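Local coordinates for spike protein P1 (Pseudoalteromonas phage pm2, PDB 2VVE) that serves as the receptor-binding protein at the fivefold vertices of the virion, its C-terminal part responsible for receptor binding and its N-terminal part associated with the capsid vertex, at residues Leu131-Arg136 with Thr229-Val234; Pro155-Thr160 with Asn189-Met194; Arg88-Tyr93 with Pro114-Asp119. All blocks are in the same frame, centred on the assembly; numbering follows the deposited sequence.

After the N-terminal strands up to 78-81, the chain enters strand 88-91, and interaction 3 closes a loop of 20 residues, including helix 105-110, when 114-119 packs against 88-93. Interaction 1 then opens at 131-136 and is completed 92 residues later by 229-234; within this long excursion interaction 2 closes a shorter loop, joining 155-160 to 189-194. No loops cross. All three lie in one jelly-roll domain. Interaction 1 pairs the two inner strands of a four-stranded sheet, whose outer strands 88-91 and 189-195 hydrogen-bond to 229-236 and 129-137, respectively. Interactions 2 and 3 instead run from those outer strands to the opposing sheet, tying the sandwich together.

Interaction 1 of 3, residues Leu131-Arg136 with Thr229-Val234; sequences LKARVR and TTFIEV
Arg136 O is gripped by two donors: Thr230 N at 2.8 Å and a water that also hydrogen-bonds to Thr230 OG1. The return bond, from Arg136 N to Thr230 O, is almost straight (174° at the hydrogen) and completes an antiparallel hydrogen-bonded pair between the two inner strands of a four-stranded jelly-roll sheet. Regular pairing is then interrupted by a classic beta bulge, in which Ile232 and Glu233 both face Arg134, just after an inverse gamma turn centred on Phe231. Within the bulge, Arg134 N donates to Glu233 O at 2.8 Å, whereas the bond from Glu233 N back to Arg134 O is weak at 3.4 Å.

The bulge directs Ile232 toward the neighbouring strand, where its branches serve two arginines. Ile232 CG2 touches Arg134 CD at 3.8 Å. A bend in the Arg136 chain (chi3 -59°) brings NE back toward the isoleucine, and Ile232 CD1 sits over the centre of one guanidinium face, 3.6 Å above its plane. Both arginines form salt bridges with Asp188, while a water links Arg134 NH2 to Glu233 OE1, two atoms that stand 5.4 Å apart. Towards the sandwich interior, Val135 CG1 meets Thr229 CG2 and Val135 CG2 lies beside Phe231; Ala133 CB approaches the edge of the phenylalanine ring in its plane, 3.7 Å from CD1.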
loop_
_atom_site.group_PDB
_atom_site.type_symbol
_atom_site.label_atom_id
_atom_site.label_comp_id
_atom_site.label_asym_id
_atom_site.label_seq_id
_atom_site.Cartn_x
_atom_site.Cartn_y
_atom_site.Cartn_z
ATOM N N LEU A 131 -6.738 27.499 -21.422
ATOM C CA LEU A 131 -6.497 26.263 -22.156
ATOM C C LEU A 131 -6.470 26.575 -23.642
ATOM O O LEU A 131 -7.416 27.154 -24.189
ATOM C CB LEU A 131 -7.574 25.218 -21.838
ATOM C CG LEU A 131 -7.432 23.790 -22.388
ATOM C CD1 LEU A 131 -6.149 23.119 -21.912
ATOM C CD2 LEU A 131 -8.634 22.947 -21.983
ATOM N N LYS A 132 -5.385 26.176 -24.294
ATOM C CA LYS A 132 -5.161 26.522 -25.687
ATOM C C LYS A 132 -4.925 25.304 -26.557
ATOM O O LYS A 132 -4.559 24.237 -26.068
ATOM C CB LYS A 132 -3.956 27.450 -25.809
ATOM C CG LYS A 132 -4.144 28.839 -25.218
ATOM C CD LYS A 132 -2.839 29.611 -25.335
ATOM C CE LYS A 132 -2.907 30.973 -24.648
ATOM N NZ LYS A 132 -1.558 31.643 -24.623
ATOM N N ALA A 133 -5.143 25.473 -27.859
ATOM C CA ALA A 133 -4.702 24.484 -28.831
ATOM C C ALA A 133 -4.217 25.158 -30.099
ATOM O O ALA A 133 -4.783 26.174 -30.528
ATOM C CB ALA A 133 -5.812 23.498 -29.151
ATOM N N ARG A 134 -3.171 24.582 -30.686
ATOM C CA ARG A 134 -2.718 24.925 -32.023
ATOM C C ARG A 134 -3.522 24.041 -32.981
ATOM O O ARG A 134 -3.461 22.803 -32.925
ATOM C CB ARG A 134 -1.202 24.692 -32.151
ATOM C CG ARG A 134 -0.649 24.877 -33.555
ATOM C CD ARG A 134 0.853 24.624 -33.620
ATOM N NE ARG A 134 1.360 24.931 -34.955
ATOM C CZ ARG A 134 2.647 25.053 -35.264
ATOM N NH1 ARG A 134 2.999 25.346 -36.509
ATOM N NH2 ARG A 134 3.582 24.888 -34.334
ATOM N N VAL A 135 -4.317 24.684 -33.829
ATOM C CA VAL A 135 -5.338 23.978 -34.591
ATOM C C VAL A 135 -5.107 24.164 -36.087
ATOM O O VAL A 135 -4.913 25.284 -36.564
ATOM C CB VAL A 135 -6.783 24.435 -34.179
ATOM C CG1 VAL A 135 -7.818 23.710 -34.977
ATOM C CG2 VAL A 135 -7.038 24.184 -32.704
ATOM N N ARG A 136 -5.115 23.053 -36.815
ATOM C CA ARG A 136 -4.872 23.083 -38.249
ATOM C C ARG A 136 -6.097 22.591 -39.006
ATOM O O ARG A 136 -6.529 21.440 -38.854
ATOM C CB ARG A 136 -3.632 22.246 -38.608
ATOM C CG ARG A 136 -3.263 22.276 -40.100
ATOM C CD ARG A 136 -1.954 21.588 -40.352
ATOM N NE ARG A 136 -0.885 22.222 -39.592
ATOM C CZ ARG A 136 0.261 21.631 -39.278
ATOM N NH1 ARG A 136 0.496 20.381 -39.662
ATOM N NH2 ARG A 136 1.165 22.295 -38.567
ATOM N N THR A 229 -10.193 19.102 -39.364
ATOM C CA THR A 229 -9.573 19.820 -38.251
ATOM C C THR A 229 -8.649 18.902 -37.479
ATOM O O THR A 229 -9.036 17.785 -37.157
ATOM C CB THR A 229 -10.677 20.380 -37.312
ATOM O OG1 THR A 229 -11.453 21.350 -38.038
ATOM C CG2 THR A 229 -10.084 21.039 -36.056
ATOM N N THR A 230 -7.432 19.378 -37.202
ATOM C CA THR A 230 -6.457 18.633 -36.402
ATOM C C THR A 230 -5.939 19.470 -35.229
ATOM O O THR A 230 -5.502 20.621 -35.407
ATOM C CB THR A 230 -5.252 18.156 -37.265
ATOM O OG1 THR A 230 -5.722 17.373 -38.370
ATOM C CG2 THR A 230 -4.255 17.322 -36.426
ATOM N N PHE A 231 -5.974 18.886 -34.032
ATOM C CA PHE A 231 -5.417 19.540 -32.839
ATOM C C PHE A 231 -3.922 19.246 -32.726
ATOM O O PHE A 231 -3.494 18.355 -31.994
ATOM C CB PHE A 231 -6.169 19.141 -31.561
ATOM C CG PHE A 231 -7.568 19.683 -31.492
ATOM C CD1 PHE A 231 -7.847 20.827 -30.759
ATOM C CD2 PHE A 231 -8.602 19.060 -32.183
ATOM C CE1 PHE A 231 -9.151 21.348 -30.705
ATOM C CE2 PHE A 231 -9.905 19.569 -32.142
ATOM C CZ PHE A 231 -10.182 20.711 -31.397
ATOM N N ILE A 232 -3.134 20.006 -33.482
ATOM C CA ILE A 232 -1.678 19.837 -33.536
ATOM C C ILE A 232 -1.028 19.758 -32.134
ATOM O O ILE A 232 -0.205 18.866 -31.856
ATOM C CB ILE A 232 -1.039 20.969 -34.390
ATOM C CG1 ILE A 232 -1.557 20.902 -35.843
ATOM C CG2 ILE A 232 0.483 20.923 -34.323
ATOM C CD1 ILE A 232 -1.192 19.608 -36.578
ATOM N N GLU A 233 -1.426 20.674 -31.254
ATOM C CA GLU A 233 -0.933 20.709 -29.886
ATOM C C GLU A 233 -2.026 21.251 -28.968
ATOM O O GLU A 233 -2.664 22.236 -29.294
ATOM C CB GLU A 233 0.305 21.609 -29.817
ATOM C CG GLU A 233 1.068 21.547 -28.502
ATOM C CD GLU A 233 2.079 22.677 -28.360
ATOM O OE1 GLU A 233 2.176 23.535 -29.273
ATOM O OE2 GLU A 233 2.769 22.707 -27.322
ATOM N N VAL A 234 -2.266 20.572 -27.851
ATOM C CA VAL A 234 -3.147 21.090 -26.802
ATOM C C VAL A 234 -2.261 21.360 -25.582
ATOM O O VAL A 234 -1.547 20.464 -25.103
ATOM C CB VAL A 234 -4.289 20.113 -26.442
ATOM C CG1 VAL A 234 -5.212 20.746 -25.375
ATOM C CG2 VAL A 234 -5.083 19.711 -27.710
HETATM O O HOH W 1 3.207 22.987 -31.743
HETATM O O HOH W 2 -6.314 19.102 -40.379
#

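Interaction 2 of 3, residues Pro155-Thr160 with Asn189-Met194; sequences PAFYIT and NTLDVM
The Phe157 ring carries Leu191 on one face and Val193 at its edge. Leu191 CD2 stands 3.6 Å above the ring plane, offset toward the rim on the side of CE2 and CZ, and forms a CH-pi contact with 3.8 Å between the methyl carbon and the ring centroid. Val193 CG2 comes in near the plane instead, 3.9 Å from Phe157 CD2. With CG anti to the backbone N (chi1 174°), Leu191 CG itself comes near Phe157 CE2; the leucine and phenylalanine side chains run past one another, pointing in opposite senses.

No hydrogen bond joins the two strands, because they belong to opposing sheets of the jelly-roll sandwich: their axes approach to 8.5 Å, at 37° between their directions. Strand 189-195 is an outer strand of its sheet within the chain, and Leu131 and Ala133 of the adjoining strand 129-137 also pack on Phe157, while Val204 touches it from its own sheet. The leucine extends the contact toward the start of 155-160, where Leu191 CD2 lies 4.3 Å from Pro155 CB and Leu191 CD1 rests 4.0 Å from Pro155 O.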
loop_
_atom_site.group_PDB
_atom_site.type_symbol
_atom_site.label_atom_id
_atom_site.label_comp_id
_atom_site.label_asym_id
_atom_site.label_seq_id
_atom_site.Cartn_x
_atom_site.Cartn_y
_atom_site.Cartn_z
ATOM N N PRO A 155 -13.741 24.532 -33.871
ATOM C CA PRO A 155 -13.158 23.562 -32.944
ATOM C C PRO A 155 -13.635 23.814 -31.511
ATOM O O PRO A 155 -13.954 24.951 -31.160
ATOM C CB PRO A 155 -11.646 23.794 -33.081
ATOM C CG PRO A 155 -11.526 25.213 -33.594
ATOM C CD PRO A 155 -12.724 25.428 -34.459
ATOM N N ALA A 156 -13.716 22.762 -30.706
ATOM C CA ALA A 156 -14.128 22.915 -29.305
ATOM C C ALA A 156 -13.391 21.939 -28.404
ATOM O O ALA A 156 -12.829 20.944 -28.885
ATOM C CB ALA A 156 -15.637 22.734 -29.159
ATOM N N PHE A 157 -13.357 22.261 -27.110
ATOM C CA PHE A 157 -13.108 21.264 -26.073
ATOM C C PHE A 157 -14.442 20.963 -25.451
ATOM O O PHE A 157 -15.132 21.888 -25.013
ATOM C CB PHE A 157 -12.196 21.805 -24.974
ATOM C CG PHE A 157 -10.848 22.237 -25.458
ATOM C CD1 PHE A 157 -9.994 21.332 -26.082
ATOM C CD2 PHE A 157 -10.426 23.548 -25.273
ATOM C CE1 PHE A 157 -8.713 21.736 -26.520
ATOM C CE2 PHE A 157 -9.158 23.973 -25.717
ATOM C CZ PHE A 157 -8.302 23.057 -26.336
ATOM N N TYR A 158 -14.816 19.681 -25.435
ATOM C CA TYR A 158 -15.933 19.235 -24.608
ATOM C C TYR A 158 -15.337 18.721 -23.298
ATOM O O TYR A 158 -14.549 17.777 -23.312
ATOM C CB TYR A 158 -16.718 18.102 -25.282
ATOM C CG TYR A 158 -17.528 18.481 -26.506
ATOM C CD1 TYR A 158 -17.694 19.821 -26.907
ATOM C CD2 TYR A 158 -18.135 17.494 -27.263
ATOM C CE1 TYR A 158 -18.446 20.137 -28.036
ATOM C CE2 TYR A 158 -18.879 17.801 -28.381
ATOM C CZ TYR A 158 -19.047 19.107 -28.764
ATOM O OH TYR A 158 -19.821 19.348 -29.888
ATOM N N ILE A 159 -15.717 19.328 -22.175
ATOM C CA ILE A 159 -15.104 19.008 -20.883
ATOM C C ILE A 159 -16.163 18.568 -19.869
ATOM O O ILE A 159 -17.210 19.209 -19.736
ATOM C CB ILE A 159 -14.299 20.208 -20.314
ATOM C CG1 ILE A 159 -13.343 20.774 -21.380
ATOM C CG2 ILE A 159 -13.549 19.805 -19.024
ATOM C CD1 ILE A 159 -12.446 21.924 -20.890
ATOM N N THR A 160 -15.890 17.494 -19.131
ATOM C CA THR A 160 -16.847 17.056 -18.101
ATOM C C THR A 160 -16.950 18.156 -17.022
ATOM O O THR A 160 -15.940 18.720 -16.616
ATOM C CB THR A 160 -16.446 15.703 -17.459
ATOM O OG1 THR A 160 -15.136 15.808 -16.903
ATOM C CG2 THR A 160 -16.461 14.561 -18.498
ATOM N N ASN A 189 -4.331 28.029 -36.449
ATOM C CA ASN A 189 -5.061 28.875 -35.508
ATOM C C ASN A 189 -4.788 28.535 -34.048
ATOM O O ASN A 189 -4.280 27.462 -33.732
ATOM C CB ASN A 189 -6.560 28.803 -35.786
ATOM C CG ASN A 189 -6.926 29.353 -37.149
ATOM O OD1 ASN A 189 -6.234 30.215 -37.691
ATOM N ND2 ASN A 189 -8.021 28.864 -37.708
ATOM N N THR A 190 -5.118 29.465 -33.158
ATOM C CA THR A 190 -5.063 29.180 -31.734
ATOM C C THR A 190 -6.456 29.218 -31.105
ATOM O O THR A 190 -7.114 30.262 -31.071
ATOM C CB THR A 190 -4.080 30.101 -30.984
ATOM O OG1 THR A 190 -2.764 29.929 -31.527
ATOM C CG2 THR A 190 -4.049 29.760 -29.492
ATOM N N LEU A 191 -6.897 28.063 -30.626
ATOM C CA LEU A 191 -8.095 27.981 -29.816
ATOM C C LEU A 191 -7.640 28.411 -28.420
ATOM O O LEU A 191 -6.650 27.898 -27.908
ATOM C CB LEU A 191 -8.663 26.546 -29.859
ATOM C CG LEU A 191 -9.846 26.165 -28.965
ATOM C CD1 LEU A 191 -11.087 27.015 -29.218
ATOM C CD2 LEU A 191 -10.176 24.673 -29.092
ATOM N N ASP A 192 -8.312 29.398 -27.830
ATOM C CA ASP A 192 -7.889 29.920 -26.529
ATOM C C ASP A 192 -9.121 30.225 -25.694
ATOM O O ASP A 192 -9.850 31.194 -25.961
ATOM C CB ASP A 192 -7.012 31.173 -26.705
ATOM C CG ASP A 192 -6.429 31.711 -25.380
ATOM O OD1 ASP A 192 -6.694 31.175 -24.270
ATOM O OD2 ASP A 192 -5.665 32.691 -25.461
ATOM N N VAL A 193 -9.356 29.378 -24.697
ATOM C CA VAL A 193 -10.503 29.560 -23.812
ATOM C C VAL A 193 -10.060 29.640 -22.359
ATOM O O VAL A 193 -9.063 29.025 -21.958
ATOM C CB VAL A 193 -11.573 28.427 -23.993
ATOM C CG1 VAL A 193 -12.135 28.439 -25.420
ATOM C CG2 VAL A 193 -10.994 27.055 -23.638
ATOM N N MET A 194 -10.811 30.394 -21.574
ATOM C CA MET A 194 -10.703 30.325 -20.135
ATOM C C MET A 194 -11.668 29.238 -19.669
ATOM O O MET A 194 -12.816 29.180 -20.104
ATOM C CB MET A 194 -11.074 31.663 -19.486
ATOM C CG MET A 194 -10.138 32.819 -19.819
ATOM S SD MET A 194 -8.420 32.501 -19.367
ATOM C CE MET A 194 -8.561 32.342 -17.592
#

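Interaction 3 of 3, residues Arg88-Tyr93 with Pro114-Asp119; sequences RVFKEY and PFFDID
Phe90 meets Phe116 across the interior between the two sheets of a jelly-roll sandwich, where strand 88-91, an outermost strand of its sheet within the chain, faces strand 116-120 of the other. The ring planes are inclined by only 22°, yet the rings are displaced so much that little of one lies above the other, with centroids 5.0 Å apart. Phe90 CB lies over one face of Phe116, 3.6 Å above the plane and offset toward the rim; Phe116 CE1 in turn lies over a face of Phe90, 3.5 Å from CG. Arg88 CG covers the opposite face of Phe90, and farther out Phe90 CE1 touches Ile118 CG1 at 3.9 Å.

Lys91 follows in the same direction, since it and Phe90 form a classic beta bulge facing Val234. A bend at chi2 (-74°) turns CD, and CG and CE both come to lie against Phe116 CB. The ammonium NZ makes a weak bond to a water that donates to Phe115 O. Tyr93, which also packs on Phe231, brings its ring against Pro114, with CE1 3.9 Å from Pro114 CB, and places its hydroxyl at the edge of the Phe116 ring. A second water lies in the plane of the tyrosine ring, 2.8 Å from Tyr93 OH, and donates to the same acceptor, Phe115 O, at 2.7 Å.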
loop_
_atom_site.group_PDB
_atom_site.type_symbol
_atom_site.label_atom_id
_atom_site.label_comp_id
_atom_site.label_asym_id
_atom_site.label_seq_id
_atom_site.Cartn_x
_atom_site.Cartn_y
_atom_site.Cartn_z
ATOM N N ARG A 88 2.877 23.373 -20.058
ATOM C CA ARG A 88 2.183 22.103 -19.948
ATOM C C ARG A 88 1.623 21.724 -21.299
ATOM O O ARG A 88 0.735 22.402 -21.809
ATOM C CB ARG A 88 1.065 22.129 -18.899
ATOM C CG ARG A 88 0.367 20.780 -18.756
ATOM C CD ARG A 88 -0.309 20.578 -17.409
ATOM N NE ARG A 88 0.632 20.617 -16.289
ATOM C CZ ARG A 88 1.404 19.601 -15.903
ATOM N NH1 ARG A 88 2.220 19.760 -14.873
ATOM N NH2 ARG A 88 1.369 18.433 -16.536
ATOM N N VAL A 89 2.156 20.653 -21.879
ATOM C CA VAL A 89 1.607 20.112 -23.120
ATOM C C VAL A 89 0.789 18.876 -22.776
ATOM O O VAL A 89 1.317 17.904 -22.227
ATOM C CB VAL A 89 2.719 19.754 -24.141
ATOM C CG1 VAL A 89 2.109 19.149 -25.414
ATOM C CG2 VAL A 89 3.541 20.989 -24.478
ATOM N N PHE A 90 -0.502 18.927 -23.091
ATOM C CA PHE A 90 -1.399 17.838 -22.748
ATOM C C PHE A 90 -1.312 16.722 -23.770
ATOM O O PHE A 90 -1.157 15.553 -23.411
ATOM C CB PHE A 90 -2.828 18.344 -22.604
ATOM C CG PHE A 90 -3.035 19.235 -21.408
ATOM C CD1 PHE A 90 -3.041 18.700 -20.127
ATOM C CD2 PHE A 90 -3.222 20.607 -21.570
ATOM C CE1 PHE A 90 -3.233 19.511 -19.023
ATOM C CE2 PHE A 90 -3.422 21.436 -20.461
ATOM C CZ PHE A 90 -3.424 20.887 -19.186
ATOM N N LYS A 91 -1.413 17.097 -25.045
ATOM C CA LYS A 91 -1.401 16.148 -26.142
ATOM C C LYS A 91 -0.870 16.830 -27.390
ATOM O O LYS A 91 -0.985 18.059 -27.554
ATOM C CB LYS A 91 -2.826 15.648 -26.454
ATOM C CG LYS A 91 -3.429 14.660 -25.475
ATOM C CD LYS A 91 -2.813 13.264 -25.598
ATOM C CE LYS A 91 -3.423 12.345 -24.553
ATOM N NZ LYS A 91 -2.676 11.065 -24.345
ATOM N N GLU A 92 -0.282 16.025 -28.263
ATOM C CA GLU A 92 -0.044 16.434 -29.645
ATOM C C GLU A 92 -0.674 15.376 -30.519
ATOM O O GLU A 92 -0.442 14.183 -30.317
ATOM C CB GLU A 92 1.448 16.578 -29.941
ATOM C CG GLU A 92 2.119 17.676 -29.143
ATOM C CD GLU A 92 3.622 17.674 -29.291
ATOM O OE1 GLU A 92 4.118 18.124 -30.343
ATOM O OE2 GLU A 92 4.303 17.229 -28.347
ATOM N N TYR A 93 -1.497 15.807 -31.470
ATOM C CA TYR A 93 -2.168 14.877 -32.364
ATOM C C TYR A 93 -1.716 15.074 -33.802
ATOM O O TYR A 93 -1.544 16.209 -34.260
ATOM C CB TYR A 93 -3.680 15.063 -32.296
ATOM C CG TYR A 93 -4.306 14.774 -30.958
ATOM C CD1 TYR A 93 -4.504 13.457 -30.527
ATOM C CD2 TYR A 93 -4.750 15.811 -30.136
ATOM C CE1 TYR A 93 -5.114 13.183 -29.296
ATOM C CE2 TYR A 93 -5.358 15.546 -28.907
ATOM C CZ TYR A 93 -5.533 14.233 -28.496
ATOM O OH TYR A 93 -6.131 13.965 -27.284
ATOM N N PRO A 114 -10.677 10.629 -29.213
ATOM C CA PRO A 114 -9.575 10.777 -28.259
ATOM C C PRO A 114 -9.783 11.879 -27.232
ATOM O O PRO A 114 -10.316 12.955 -27.544
ATOM C CB PRO A 114 -8.368 11.074 -29.158
ATOM C CG PRO A 114 -8.700 10.366 -30.435
ATOM C CD PRO A 114 -10.176 10.658 -30.598
ATOM N N PHE A 115 -9.368 11.593 -26.009
ATOM C CA PHE A 115 -9.493 12.545 -24.913
ATOM C C PHE A 115 -8.198 12.625 -24.110
ATOM O O PHE A 115 -7.261 11.821 -24.286
ATOM C CB PHE A 115 -10.660 12.139 -23.990
ATOM C CG PHE A 115 -10.489 10.781 -23.351
ATOM C CD1 PHE A 115 -9.661 10.608 -22.237
ATOM C CD2 PHE A 115 -11.148 9.668 -23.881
ATOM C CE1 PHE A 115 -9.506 9.348 -21.656
ATOM C CE2 PHE A 115 -10.997 8.407 -23.310
ATOM C CZ PHE A 115 -10.172 8.246 -22.197
ATOM N N PHE A 116 -8.141 13.605 -23.218
ATOM C CA PHE A 116 -7.096 13.638 -22.204
ATOM C C PHE A 116 -7.743 14.154 -20.929
ATOM O O PHE A 116 -8.808 14.770 -20.978
ATOM C CB PHE A 116 -5.907 14.501 -22.652
ATOM C CG PHE A 116 -6.232 15.965 -22.794
ATOM C CD1 PHE A 116 -6.048 16.829 -21.714
ATOM C CD2 PHE A 116 -6.741 16.473 -23.985
ATOM C CE1 PHE A 116 -6.340 18.181 -21.818
ATOM C CE2 PHE A 116 -7.052 17.831 -24.102
ATOM C CZ PHE A 116 -6.853 18.682 -23.010
ATOM N N ASP A 117 -7.103 13.903 -19.796
ATOM C CA ASP A 117 -7.635 14.328 -18.507
ATOM C C ASP A 117 -6.803 15.483 -17.938
ATOM O O ASP A 117 -5.577 15.521 -18.108
ATOM C CB ASP A 117 -7.643 13.158 -17.506
ATOM C CG ASP A 117 -8.670 12.076 -17.852
ATOM O OD1 ASP A 117 -9.675 12.375 -18.529
ATOM O OD2 ASP A 117 -8.474 10.912 -17.437
ATOM N N ILE A 118 -7.480 16.421 -17.278
ATOM C CA ILE A 118 -6.800 17.455 -16.487
ATOM C C ILE A 118 -7.112 17.191 -15.019
ATOM O O ILE A 118 -8.275 17.196 -14.619
ATOM C CB ILE A 118 -7.246 18.897 -16.851
ATOM C CG1 ILE A 118 -7.083 19.165 -18.349
ATOM C CG2 ILE A 118 -6.484 19.939 -15.997
ATOM C CD1 ILE A 118 -7.697 20.497 -18.806
ATOM N N ASP A 119 -6.070 16.971 -14.226
ATOM C CA ASP A 119 -6.245 16.810 -12.786
ATOM C C ASP A 119 -6.096 18.173 -12.128
ATOM O O ASP A 119 -4.976 18.686 -11.979
ATOM C CB ASP A 119 -5.236 15.797 -12.234
ATOM C CG ASP A 119 -5.506 15.416 -10.787
ATOM O OD1 ASP A 119 -6.556 15.806 -10.231
ATOM O OD2 ASP A 119 -4.656 14.712 -10.206
HETATM O O HOH W 3 -5.614 10.266 -22.967
HETATM O O HOH W 4 -5.937 11.245 -26.537
#